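Local coordinates for protein processed glycerol phosphate lipoteichoic acid synthase 2 (Bacillus subtilis, PDB 2W8D) that belongs to the sulfatase family of the alkaline phosphatase clan and carries a bound magnesium ion in its C-terminal domain, at residues S5-V10 and R402-K407; Q113-I118 and Y328-S333; T316-H319 and D324-D327; Y96-G101 and K394-D399; G101-N106 and N140-A145. All coordinates share one frame; numbering follows the deposited sequence.

Contact 1: S5-V10 and R402-K407; sequences SDVTEV and RFYEPK
Val7, near the start of helix 6-17, sets its two methyl branches against Phe403 and Tyr404 of the loop that follows helix 380-397. Its CA lies 6.9 Å from the CA of Phe403, close enough for a short branched residue to bridge the gap without a long side chain. CG2 rests 3.8 Å from CB of Phe403, so it is the stem of that residue rather than its ring that is met; the ring lies against Arg402, with CZ over the guanidinium centre. The other branch, CG1, stands anti to the backbone N of Val7 (chi1 162°), which carries it to Tyr404, where it comes within 3.9 Å of ring atom CD2. It reaches the ring obliquely, the two side chains crossing at about a right angle. The phenol end of Tyr404 looks elsewhere: OH hydrogen-bonds to the backbone O of Asp327, and the backbone O of Tyr404 accepts from Gln113 NE2. Leu400 also touches Val7 and adds to its apolar surroundings. With no hydrogen bond or charge pair between the two segments, adhesion here comes from burying the valine methyls against CB of Phe403 and the Tyr404 ring, and the directional bonds that fix Tyr404 are made to other parts of the chain.

Contact 2: Q113-I118 and Y328-S333; sequences QSVPAI and YLMSGS
The short helix 115-118 turns Ile118 onto the loop after helix 313-320, where Tyr328 offers a ring face to it. The terminal methyl CD1 sits 3.6 Å from the ring centroid and only 12° off the ring normal, a CH-pi contact over the centre. Higher up the same side chain CG1 lies over the rim near CE1 and CZ, and the second branch, CG2, reaches past it to the phenol, 3.4 Å from Tyr328 OH. Isoleucine suits the place because its two branches cover both the ring and its polar end. The segment 113-118 belongs to the sulfatase-family region, and Ser114 holds the N-cap position of its helix, though its OG makes no capping bond and hydrogen-bonds to Asn93 OD1 instead; the bond from Ile118 N to Ser114 O, 2.7 Å, closes the turn and fixes where Ile118 projects. On the loop side, Leu329 is the centre of an inverse gamma turn separating Tyr328 from Met330, modelled as selenomethionine. The Met330 chain is extended beyond CG at both chi2 and chi3, which carries CE across to 3.8 Å from Ile118 CD1. The same CE is 4.2 Å from Val115 CG2. Leu318 of helix 313-320 touches both Val115 and Met330.

Contact 3: T316-H319 and D324-D327; sequences TILH and DTKD
His319 and Thr325 meet through a hydrogen bond, 2.6 Å from His319 NE2 to Thr325 OG1, that ties the end of helix 313-320 to the loop just after it. The hydroxyl oxygen lies at the edge of the imidazole, near the ring plane, although the bond is bent to 134°; either partner could be the donor. A threonine serves well because its two branches do different work. OG1 is placed between the backbone N and the carbonyl carbon (chi1 56°), and this leaves CG2 beside the backbone N, where it packs 3.8 Å from Leu318 CB and 3.9 Å from Leu318 CD2. The tight part of the contact is therefore compact and mixed, with a polar bond and a methyl contact coming from one residue. On the far side of the imidazole ND1 hydrogen-bonds to Asp334 OD2, so both ring nitrogens have partners and the rotation of the ring is settled, as befits a buried histidine.

The neighbouring residues are looser. Asp324 and Lys326 are exposed; Asp324 OD1 stays 5.2 Å from His319 NE2 and accepts instead from the backbone N of Lys326, 3.1 Å away, forming an Asx turn. That N-H comes from above the carboxylate plane, and the turn shapes the loop locally while the side chains of Asp324 and Lys326 face solvent.

Tyr18, in the loop after helix 6-17, touches His319, Asp324 and Thr325 alike, while elsewhere on helix 313-320 Thr316 and Ile317 pack on Ile294 of strand 292-296.

Contact 4: Y96-G101 and K394-D399; sequences YPLAQG and KIINGD
Leu98 and Ile396 lie slantwise to one another, each offering a methyl across a gap in which the nearest pair of CA atoms, their own, is 8.3 Å apart. Leu98 CD2 stands 4.0 Å from Ile396 CG2, a light touch between branch ends rather than an interlocked pair. The other arm of Ile396 meets the backbone: CD1 lies 3.8 Å from Tyr96 O. Its torsions, chi1 of -98° and chi2 of 100°, lie off the usual staggered positions. A beta-branched residue suits the place, since the short arm ending in CG2 reaches Leu98 and the longer one ending in CD1 reaches Tyr96 O. Tyr96 itself contributes its carbonyl, since its ring lies at some distance from the helix segment and its OH hydrogen-bonds to Glu388 OE2, while its N is bonded to Ser392 OG.

Ile396 sits in the last turn of helix 380-397, which ends in a Schellman motif. Gly398 N bonds to Lys394 O at 3.0 Å, Leu400 N turns back to Ile395 O, and the weak bond from Asp399 N to Ile396 O goes with the positive phi, 44°, of Asp399. Asn110 ND2 also hydrogen-bonds to Ile396 O.

Phe89 of helix 86-93 and Leu95 also touch Ile396 and give further apolar cover. Leu98 also packs on Val103, and its side chain comes within about 3 Å of a bound di(hydroxyethyl)ether molecule, probably from the crystallisation liquor, which Ala99 N hydrogen-bonds.

Contact 5: G101-N106 and N140-A145; sequences GSVFVN and NEMYKA
Helices 103-106 and 139-145 come close at Phe104 and Met142, whose CA atoms are 5.9 Å apart. The Met142 side chain, modelled as selenomethionine, fills this gap over one face of the Phe104 ring. Its CG is 3.4 Å from the ring centroid and 6° off the ring normal, so a CH-pi contact falls on the middle of the ring. Further along, SE stands above the face at a distance, 5.0 Å from the centroid, making a Met-aromatic contact. CG leaves anti to the backbone N (chi1 172°), and bends at the next two torsions bring the chain back toward helix 103-106, where CE comes to 3.3 Å from Val103 O and 4.1 Å from Val103 CG2. A flexible, unbranched residue is well suited to such a folded path.

Tyr143 takes the rim of the same phenylalanine: its CE1 is 3.7 Å from Phe104 CE2, near the plane of the Phe104 ring. The two ring planes stand at 85°, yet the approach is oblique to the tyrosine ring. Tyr143 OH is held away from the contact by a hydrogen bond to Glu88 OE1.

Helix 103-106 has its first turn secured by Ser102 at the N-cap, whose OG accepts from Val105 N at 3.1 Å, a serine in its customary role.

Around this pair, helix 86-93 supports both Val103 and Phe104 through Phe89. Tyr143 meets Phe151 of strand 150-152 edge-to-face, and its side chain lies about 12 Å from the magnesium ion.

In the fold
Contact 1 is the most peripheral, about 26 Å between its centre and that of the chain, whereas contact 2 is nearest the centre of the chain, about 14 Å between centres; in all five the touching residues are mostly buried. Contacts 2 and 3 share the loop after helix 313-320 and meet through Leu318. Contact 1 joins that region through Tyr404 and Pro406, while Val10 links it to Ile395 in contact 4. Contacts 4 and 5 share Gly101. Chemistry varies with place: contacts 1 and 4 are sparse meetings of aliphatic carbons, with one ring or carbonyl touched as well, contacts 2 and 5 rest on aromatic faces, and only contact 3 has a hydrogen bond across it.

Contact 1: S5-V10 and R402-K407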
# COMPACT_ATOMS: atom_id res chain seq x y z
N SER A 5 17.61 25.28 -8.39
CA SER A 5 16.65 25.84 -9.35
C SER A 5 15.70 24.83 -10.02
O SER A 5 14.68 25.22 -10.58
CB SER A 5 17.39 26.67 -10.41
OG SER A 5 18.24 25.85 -11.19
N ASP A 6 16.01 23.54 -9.96
CA ASP A 6 15.15 22.52 -10.58
C ASP A 6 13.94 22.17 -9.71
O ASP A 6 12.97 21.57 -10.18
CB ASP A 6 15.93 21.25 -10.92
CG ASP A 6 17.16 21.53 -11.78
OD1 ASP A 6 17.09 22.38 -12.70
OD2 ASP A 6 18.20 20.87 -11.55
N VAL A 7 14.03 22.52 -8.43
CA VAL A 7 12.96 22.33 -7.47
C VAL A 7 11.78 23.23 -7.81
O VAL A 7 10.62 22.85 -7.63
CB VAL A 7 13.45 22.60 -6.02
CG1 VAL A 7 12.29 22.83 -5.06
CG2 VAL A 7 14.28 21.44 -5.54
N THR A 8 12.10 24.41 -8.35
CA THR A 8 11.10 25.45 -8.60
C THR A 8 9.94 24.94 -9.45
O THR A 8 8.78 25.08 -9.06
CB THR A 8 11.74 26.72 -9.26
OG1 THR A 8 12.85 27.17 -8.46
CG2 THR A 8 10.72 27.84 -9.38
N GLU A 9 10.26 24.35 -10.60
CA GLU A 9 9.26 23.87 -11.54
C GLU A 9 8.37 22.79 -10.91
O GLU A 9 7.14 22.79 -11.10
CB GLU A 9 9.93 23.34 -12.81
CG GLU A 9 9.00 23.20 -14.03
CD GLU A 9 9.36 22.01 -14.92
OE1 GLU A 9 10.57 21.73 -15.12
OE2 GLU A 9 8.42 21.35 -15.43
N VAL A 10 8.99 21.88 -10.16
CA VAL A 10 8.25 20.82 -9.47
C VAL A 10 7.37 21.38 -8.35
O VAL A 10 6.23 20.94 -8.17
CB VAL A 10 9.17 19.67 -8.97
CG1 VAL A 10 8.42 18.75 -8.01
CG2 VAL A 10 9.68 18.85 -10.15
N ARG A 402 17.04 17.60 -1.25
CA ARG A 402 18.19 18.33 -0.65
C ARG A 402 17.98 19.86 -0.68
O ARG A 402 18.59 20.59 0.10
CB ARG A 402 19.51 18.02 -1.36
CG ARG A 402 19.96 16.56 -1.29
CD ARG A 402 21.15 16.35 -2.15
NE ARG A 402 20.80 16.33 -3.58
CZ ARG A 402 21.67 16.49 -4.58
NH1 ARG A 402 22.95 16.74 -4.31
NH2 ARG A 402 21.26 16.45 -5.85
N PHE A 403 17.16 20.32 -1.62
CA PHE A 403 17.01 21.75 -1.88
C PHE A 403 15.61 22.28 -1.54
O PHE A 403 15.26 23.37 -1.94
CB PHE A 403 17.34 22.04 -3.35
CG PHE A 403 18.63 21.40 -3.83
CD1 PHE A 403 19.86 21.79 -3.29
CD2 PHE A 403 18.61 20.41 -4.81
CE1 PHE A 403 21.02 21.19 -3.71
CE2 PHE A 403 19.78 19.81 -5.24
CZ PHE A 403 20.98 20.20 -4.69
N TYR A 404 14.81 21.49 -0.81
CA TYR A 404 13.48 21.92 -0.42
C TYR A 404 13.27 21.79 1.08
O TYR A 404 13.44 20.71 1.64
CB TYR A 404 12.43 21.07 -1.12
CG TYR A 404 11.05 21.61 -0.90
CD1 TYR A 404 10.16 20.95 -0.06
CD2 TYR A 404 10.66 22.80 -1.50
CE1 TYR A 404 8.88 21.46 0.15
CE2 TYR A 404 9.39 23.32 -1.30
CZ TYR A 404 8.50 22.66 -0.47
OH TYR A 404 7.24 23.20 -0.28
N GLU A 405 12.87 22.89 1.73
CA GLU A 405 12.51 22.84 3.15
C GLU A 405 11.04 23.21 3.41
O GLU A 405 10.67 24.38 3.27
CB GLU A 405 13.41 23.74 3.99
CG GLU A 405 14.80 24.00 3.40
CD GLU A 405 15.88 24.09 4.46
OE1 GLU A 405 16.54 25.16 4.58
OE2 GLU A 405 16.08 23.08 5.19
N PRO A 406 10.21 22.21 3.77
CA PRO A 406 8.83 22.45 4.18
C PRO A 406 8.85 23.06 5.56
O PRO A 406 9.85 22.95 6.25
CB PRO A 406 8.21 21.04 4.22
CG PRO A 406 9.21 20.14 3.53
CD PRO A 406 10.54 20.78 3.79
N LYS A 407 7.74 23.68 5.98
CA LYS A 407 7.77 24.55 7.17
C LYS A 407 7.93 23.84 8.51
O LYS A 407 8.69 24.29 9.37
CB LYS A 407 6.56 25.52 7.22
CG LYS A 407 6.91 27.02 7.02
CD LYS A 407 8.26 27.41 7.66
CE LYS A 407 8.13 27.90 9.12
NZ LYS A 407 9.46 27.92 9.78

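Contact 2: Q113-I118 and Y328-S333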
# COMPACT_ATOMS: atom_id res chain seq x y z
N GLN A 113 11.61 13.13 2.85
CA GLN A 113 10.79 13.84 3.82
C GLN A 113 9.53 13.02 4.05
O GLN A 113 8.42 13.43 3.73
CB GLN A 113 10.55 15.28 3.37
CG GLN A 113 11.89 15.97 3.11
CD GLN A 113 11.82 17.32 2.45
OE1 GLN A 113 10.92 17.59 1.68
NE2 GLN A 113 12.82 18.18 2.72
N SER A 114 9.73 11.84 4.61
CA SER A 114 8.67 10.86 4.83
C SER A 114 7.64 11.23 5.89
O SER A 114 7.89 12.07 6.77
CB SER A 114 9.30 9.54 5.26
OG SER A 114 10.25 9.13 4.30
N VAL A 115 6.50 10.54 5.83
CA VAL A 115 5.47 10.58 6.86
C VAL A 115 6.01 10.26 8.26
O VAL A 115 5.85 11.07 9.16
CB VAL A 115 4.31 9.64 6.48
CG1 VAL A 115 3.20 9.77 7.48
CG2 VAL A 115 3.82 10.01 5.07
N PRO A 116 6.68 9.11 8.46
CA PRO A 116 7.20 8.96 9.82
C PRO A 116 8.07 10.13 10.28
O PRO A 116 8.08 10.44 11.47
CB PRO A 116 8.04 7.68 9.78
CG PRO A 116 8.02 7.21 8.31
CD PRO A 116 6.94 7.93 7.61
N ALA A 117 8.76 10.79 9.35
CA ALA A 117 9.61 11.93 9.71
C ALA A 117 8.80 13.21 9.94
O ALA A 117 9.08 13.97 10.88
CB ALA A 117 10.70 12.15 8.68
N ILE A 118 7.78 13.43 9.11
CA ILE A 118 6.84 14.53 9.29
C ILE A 118 6.22 14.46 10.69
O ILE A 118 6.22 15.43 11.45
CB ILE A 118 5.72 14.53 8.20
CG1 ILE A 118 6.34 14.80 6.84
CG2 ILE A 118 4.62 15.59 8.54
CD1 ILE A 118 5.41 14.72 5.66
N TYR A 328 4.39 20.05 1.22
CA TYR A 328 5.23 18.91 0.82
C TYR A 328 5.15 18.58 -0.65
O TYR A 328 4.10 18.72 -1.27
CB TYR A 328 4.86 17.67 1.62
CG TYR A 328 5.00 17.91 3.09
CD1 TYR A 328 6.27 17.96 3.68
CD2 TYR A 328 3.88 18.12 3.89
CE1 TYR A 328 6.41 18.18 5.03
CE2 TYR A 328 4.03 18.36 5.25
CZ TYR A 328 5.30 18.39 5.81
OH TYR A 328 5.47 18.63 7.15
N LEU A 329 6.25 18.07 -1.18
CA LEU A 329 6.29 17.67 -2.57
C LEU A 329 5.91 16.20 -2.67
O LEU A 329 6.76 15.31 -2.58
CB LEU A 329 7.67 17.95 -3.16
CG LEU A 329 8.12 19.42 -3.18
CD1 LEU A 329 9.31 19.55 -4.08
CD2 LEU A 329 7.01 20.37 -3.65
N MSE A 330 4.60 15.97 -2.82
CA MSE A 330 3.99 14.67 -2.83
C MSE A 330 3.20 14.54 -4.12
O MSE A 330 2.53 15.47 -4.54
CB MSE A 330 3.08 14.50 -1.63
CG MSE A 330 3.82 14.24 -0.33
SE MSE A 330 2.64 13.99 1.21
CE MSE A 330 4.00 13.32 2.45
N SER A 331 3.27 13.37 -4.75
CA SER A 331 2.62 13.12 -6.02
C SER A 331 1.14 12.82 -5.88
O SER A 331 0.36 13.07 -6.81
CB SER A 331 3.31 11.96 -6.74
OG SER A 331 4.55 12.40 -7.26
N GLY A 332 0.75 12.27 -4.73
CA GLY A 332 -0.62 11.76 -4.55
C GLY A 332 -1.67 12.77 -4.13
O GLY A 332 -1.38 13.90 -3.76
N SER A 333 -2.91 12.35 -4.19
CA SER A 333 -4.02 13.24 -3.93
C SER A 333 -4.89 12.56 -2.88
O SER A 333 -5.26 11.42 -3.04
CB SER A 333 -4.77 13.47 -5.24
OG SER A 333 -6.04 14.07 -5.02

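Contact 3: T316-H319 and D324-D327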
# COMPACT_ATOMS: atom_id res chain seq x y z
N THR A 316 -4.05 10.99 2.45
CA THR A 316 -5.35 10.69 3.01
C THR A 316 -5.16 10.62 4.53
O THR A 316 -5.87 11.28 5.30
CB THR A 316 -5.92 9.35 2.41
OG1 THR A 316 -5.88 9.39 0.96
CG2 THR A 316 -7.32 9.11 2.85
N ILE A 317 -4.15 9.85 4.92
CA ILE A 317 -3.85 9.56 6.31
C ILE A 317 -3.41 10.79 7.05
O ILE A 317 -3.88 11.06 8.15
CB ILE A 317 -2.75 8.51 6.42
CG1 ILE A 317 -3.22 7.23 5.72
CG2 ILE A 317 -2.37 8.26 7.88
CD1 ILE A 317 -4.64 6.80 6.10
N LEU A 318 -2.50 11.55 6.46
CA LEU A 318 -2.01 12.78 7.08
C LEU A 318 -3.17 13.74 7.33
O LEU A 318 -3.29 14.30 8.41
CB LEU A 318 -0.93 13.41 6.21
CG LEU A 318 0.52 13.49 6.68
CD1 LEU A 318 0.88 12.70 7.96
CD2 LEU A 318 1.46 13.19 5.55
N HIS A 319 -4.04 13.89 6.33
CA HIS A 319 -5.23 14.72 6.44
C HIS A 319 -6.13 14.28 7.57
O HIS A 319 -6.55 15.11 8.36
CB HIS A 319 -5.98 14.85 5.10
CG HIS A 319 -5.24 15.69 4.10
ND1 HIS A 319 -5.66 15.85 2.79
CD2 HIS A 319 -4.09 16.40 4.21
CE1 HIS A 319 -4.81 16.62 2.15
NE2 HIS A 319 -3.85 16.98 2.99
N ASP A 324 -1.53 19.34 7.48
CA ASP A 324 -1.59 20.01 6.19
C ASP A 324 -0.41 19.64 5.28
O ASP A 324 0.74 19.88 5.63
CB ASP A 324 -1.63 21.54 6.42
CG ASP A 324 -1.71 22.33 5.11
OD1 ASP A 324 -2.08 21.73 4.06
OD2 ASP A 324 -1.40 23.54 5.15
N THR A 325 -0.73 19.10 4.11
CA THR A 325 0.26 18.57 3.18
C THR A 325 0.60 19.50 2.01
O THR A 325 1.38 19.12 1.13
CB THR A 325 -0.15 17.20 2.62
OG1 THR A 325 -1.44 17.29 2.00
CG2 THR A 325 -0.18 16.15 3.70
N LYS A 326 0.02 20.70 2.00
CA LYS A 326 0.28 21.68 0.94
C LYS A 326 1.75 22.06 0.76
O LYS A 326 2.16 22.43 -0.34
CB LYS A 326 -0.57 22.95 1.13
CG LYS A 326 -0.67 23.83 -0.13
CD LYS A 326 -1.82 24.84 -0.10
CE LYS A 326 -2.23 25.29 -1.52
NZ LYS A 326 -3.72 25.56 -1.62
N ASP A 327 2.52 22.00 1.84
CA ASP A 327 3.92 22.41 1.74
C ASP A 327 4.90 21.28 1.37
O ASP A 327 6.09 21.52 1.20
CB ASP A 327 4.38 23.16 3.00
CG ASP A 327 5.37 24.27 2.69
OD1 ASP A 327 5.67 24.50 1.49
OD2 ASP A 327 5.87 24.93 3.63

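Contact 4: Y96-G101 and K394-D399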
# COMPACT_ATOMS: atom_id res chain seq x y z
N TYR A 96 6.58 8.13 -6.74
CA TYR A 96 6.68 6.89 -7.51
C TYR A 96 8.05 6.22 -7.39
O TYR A 96 9.09 6.89 -7.28
CB TYR A 96 6.35 7.16 -8.99
CG TYR A 96 4.91 7.49 -9.18
CD1 TYR A 96 3.97 6.48 -9.42
CD2 TYR A 96 4.47 8.80 -9.08
CE1 TYR A 96 2.61 6.79 -9.57
CE2 TYR A 96 3.15 9.12 -9.20
CZ TYR A 96 2.22 8.13 -9.46
OH TYR A 96 0.89 8.47 -9.60
N PRO A 97 8.06 4.88 -7.41
CA PRO A 97 9.27 4.08 -7.43
C PRO A 97 9.95 4.19 -8.79
O PRO A 97 9.47 4.92 -9.66
CB PRO A 97 8.73 2.66 -7.25
CG PRO A 97 7.39 2.73 -7.97
CD PRO A 97 6.84 4.06 -7.55
N LEU A 98 11.07 3.51 -8.98
CA LEU A 98 11.79 3.62 -10.27
C LEU A 98 11.04 2.85 -11.37
O LEU A 98 10.36 1.86 -11.08
CB LEU A 98 13.21 3.08 -10.13
CG LEU A 98 14.20 3.72 -9.15
CD1 LEU A 98 15.48 2.94 -9.12
CD2 LEU A 98 14.51 5.12 -9.65
N ALA A 99 11.17 3.30 -12.60
CA ALA A 99 10.63 2.62 -13.75
C ALA A 99 11.26 1.24 -13.99
O ALA A 99 10.55 0.36 -14.50
CB ALA A 99 10.77 3.51 -15.05
N GLN A 100 12.56 1.09 -13.69
CA GLN A 100 13.30 -0.19 -13.69
C GLN A 100 14.16 -0.33 -12.39
O GLN A 100 14.71 0.66 -11.92
CB GLN A 100 14.29 -0.25 -14.85
CG GLN A 100 13.71 0.02 -16.23
CD GLN A 100 13.41 -1.24 -17.03
OE1 GLN A 100 12.67 -2.13 -16.58
NE2 GLN A 100 13.98 -1.31 -18.24
N GLY A 101 14.30 -1.54 -11.88
CA GLY A 101 15.04 -1.76 -10.66
C GLY A 101 14.25 -1.25 -9.45
O GLY A 101 13.09 -0.83 -9.56
N LYS A 394 11.61 13.67 -11.59
CA LYS A 394 12.60 14.74 -11.37
C LYS A 394 13.09 14.77 -9.93
O LYS A 394 14.28 14.97 -9.68
CB LYS A 394 12.05 16.11 -11.77
CG LYS A 394 12.12 16.34 -13.26
CD LYS A 394 11.22 17.48 -13.73
CE LYS A 394 11.64 17.92 -15.10
NZ LYS A 394 10.51 17.78 -16.04
N ILE A 395 12.17 14.55 -9.00
CA ILE A 395 12.51 14.57 -7.58
C ILE A 395 13.48 13.43 -7.24
O ILE A 395 14.52 13.66 -6.60
CB ILE A 395 11.25 14.54 -6.69
CG1 ILE A 395 10.59 15.93 -6.67
CG2 ILE A 395 11.58 14.12 -5.25
CD1 ILE A 395 9.09 15.89 -6.16
N ILE A 396 13.17 12.24 -7.72
CA ILE A 396 13.93 11.07 -7.35
C ILE A 396 15.27 11.01 -8.07
O ILE A 396 16.30 10.76 -7.43
CB ILE A 396 13.07 9.80 -7.51
CG1 ILE A 396 12.49 9.42 -6.14
CG2 ILE A 396 13.85 8.66 -8.02
CD1 ILE A 396 11.17 9.83 -5.99
N ASN A 397 15.27 11.30 -9.37
CA ASN A 397 16.47 11.26 -10.18
C ASN A 397 17.45 12.36 -9.81
O ASN A 397 18.66 12.16 -9.91
CB ASN A 397 16.15 11.40 -11.68
CG ASN A 397 15.26 10.28 -12.21
OD1 ASN A 397 15.16 9.21 -11.62
ND2 ASN A 397 14.59 10.54 -13.33
N GLY A 398 16.94 13.54 -9.47
CA GLY A 398 17.82 14.66 -9.14
C GLY A 398 17.97 14.85 -7.64
O GLY A 398 18.52 15.84 -7.22
N ASP A 399 17.43 13.90 -6.84
CA ASP A 399 17.52 13.99 -5.38
C ASP A 399 17.22 15.45 -4.92
O ASP A 399 18.03 16.10 -4.25
CB ASP A 399 18.89 13.47 -4.89
CG ASP A 399 18.98 13.35 -3.38
OD1 ASP A 399 17.92 13.24 -2.73
OD2 ASP A 399 20.10 13.38 -2.82

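Contact 5: G101-N106 and N140-A145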
# COMPACT_ATOMS: atom_id res chain seq x y z
N GLY A 101 14.30 -1.54 -11.88
CA GLY A 101 15.04 -1.76 -10.66
C GLY A 101 14.25 -1.25 -9.45
O GLY A 101 13.09 -0.83 -9.56
N SER A 102 14.89 -1.30 -8.30
CA SER A 102 14.24 -1.07 -7.05
C SER A 102 14.73 0.25 -6.44
O SER A 102 15.95 0.45 -6.24
CB SER A 102 14.53 -2.22 -6.10
OG SER A 102 14.37 -1.77 -4.76
N VAL A 103 13.77 1.12 -6.11
CA VAL A 103 14.10 2.38 -5.45
C VAL A 103 14.71 2.16 -4.05
O VAL A 103 15.62 2.88 -3.67
CB VAL A 103 12.88 3.37 -5.37
CG1 VAL A 103 11.69 2.76 -4.62
CG2 VAL A 103 13.33 4.71 -4.72
N PHE A 104 14.22 1.17 -3.30
CA PHE A 104 14.83 0.81 -2.00
C PHE A 104 16.30 0.45 -2.11
O PHE A 104 17.10 0.86 -1.26
CB PHE A 104 14.09 -0.36 -1.33
CG PHE A 104 13.11 0.06 -0.26
CD1 PHE A 104 12.06 0.93 -0.55
CD2 PHE A 104 13.23 -0.43 1.06
CE1 PHE A 104 11.11 1.31 0.46
CE2 PHE A 104 12.30 -0.05 2.07
CZ PHE A 104 11.25 0.82 1.77
N VAL A 105 16.64 -0.33 -3.14
CA VAL A 105 18.01 -0.75 -3.32
C VAL A 105 18.88 0.41 -3.80
O VAL A 105 20.03 0.52 -3.38
CB VAL A 105 18.11 -1.92 -4.34
CG1 VAL A 105 19.58 -2.29 -4.63
CG2 VAL A 105 17.33 -3.13 -3.85
N ASN A 106 18.36 1.25 -4.69
CA ASN A 106 19.26 2.18 -5.41
C ASN A 106 19.24 3.64 -4.94
O ASN A 106 20.18 4.37 -5.21
CB ASN A 106 19.00 2.10 -6.92
CG ASN A 106 19.47 0.79 -7.52
OD1 ASN A 106 20.59 0.37 -7.29
ND2 ASN A 106 18.62 0.15 -8.28
N ASN A 140 16.99 -2.00 5.88
CA ASN A 140 17.75 -1.36 6.94
C ASN A 140 18.46 -0.06 6.52
O ASN A 140 18.71 0.79 7.36
CB ASN A 140 18.68 -2.32 7.70
CG ASN A 140 19.81 -2.84 6.86
OD1 ASN A 140 19.83 -2.69 5.66
ND2 ASN A 140 20.77 -3.48 7.51
N GLU A 141 18.78 0.09 5.25
CA GLU A 141 19.39 1.35 4.77
C GLU A 141 18.29 2.40 4.50
O GLU A 141 18.40 3.54 4.97
CB GLU A 141 20.34 1.15 3.56
CG GLU A 141 21.27 2.31 3.40
CD GLU A 141 22.09 2.39 2.08
OE1 GLU A 141 21.90 1.57 1.12
OE2 GLU A 141 22.93 3.35 2.02
N MSE A 142 17.22 2.01 3.81
CA MSE A 142 16.18 2.93 3.37
C MSE A 142 15.29 3.49 4.48
O MSE A 142 14.84 4.63 4.40
CB MSE A 142 15.28 2.26 2.31
CG MSE A 142 14.02 3.05 1.89
SE MSE A 142 14.50 4.81 1.08
CE MSE A 142 14.73 4.38 -0.85
N TYR A 143 15.01 2.68 5.49
CA TYR A 143 14.22 3.10 6.62
C TYR A 143 14.94 4.19 7.38
O TYR A 143 14.31 5.04 7.97
CB TYR A 143 13.94 1.94 7.55
CG TYR A 143 12.89 0.98 7.07
CD1 TYR A 143 12.08 1.24 5.95
CD2 TYR A 143 12.69 -0.21 7.75
CE1 TYR A 143 11.13 0.29 5.52
CE2 TYR A 143 11.76 -1.12 7.35
CZ TYR A 143 10.98 -0.88 6.26
OH TYR A 143 10.06 -1.86 5.96
N LYS A 144 16.27 4.16 7.36
CA LYS A 144 17.02 5.16 8.10
C LYS A 144 16.84 6.50 7.41
O LYS A 144 16.69 7.53 8.08
CB LYS A 144 18.50 4.81 8.11
CG LYS A 144 18.83 3.60 8.92
CD LYS A 144 20.30 3.36 8.78
CE LYS A 144 20.90 2.87 10.03
NZ LYS A 144 21.05 1.42 9.96
N ALA A 145 16.84 6.47 6.08
CA ALA A 145 16.61 7.68 5.30
C ALA A 145 15.18 8.19 5.56
O ALA A 145 14.92 9.40 5.48
CB ALA A 145 16.82 7.39 3.80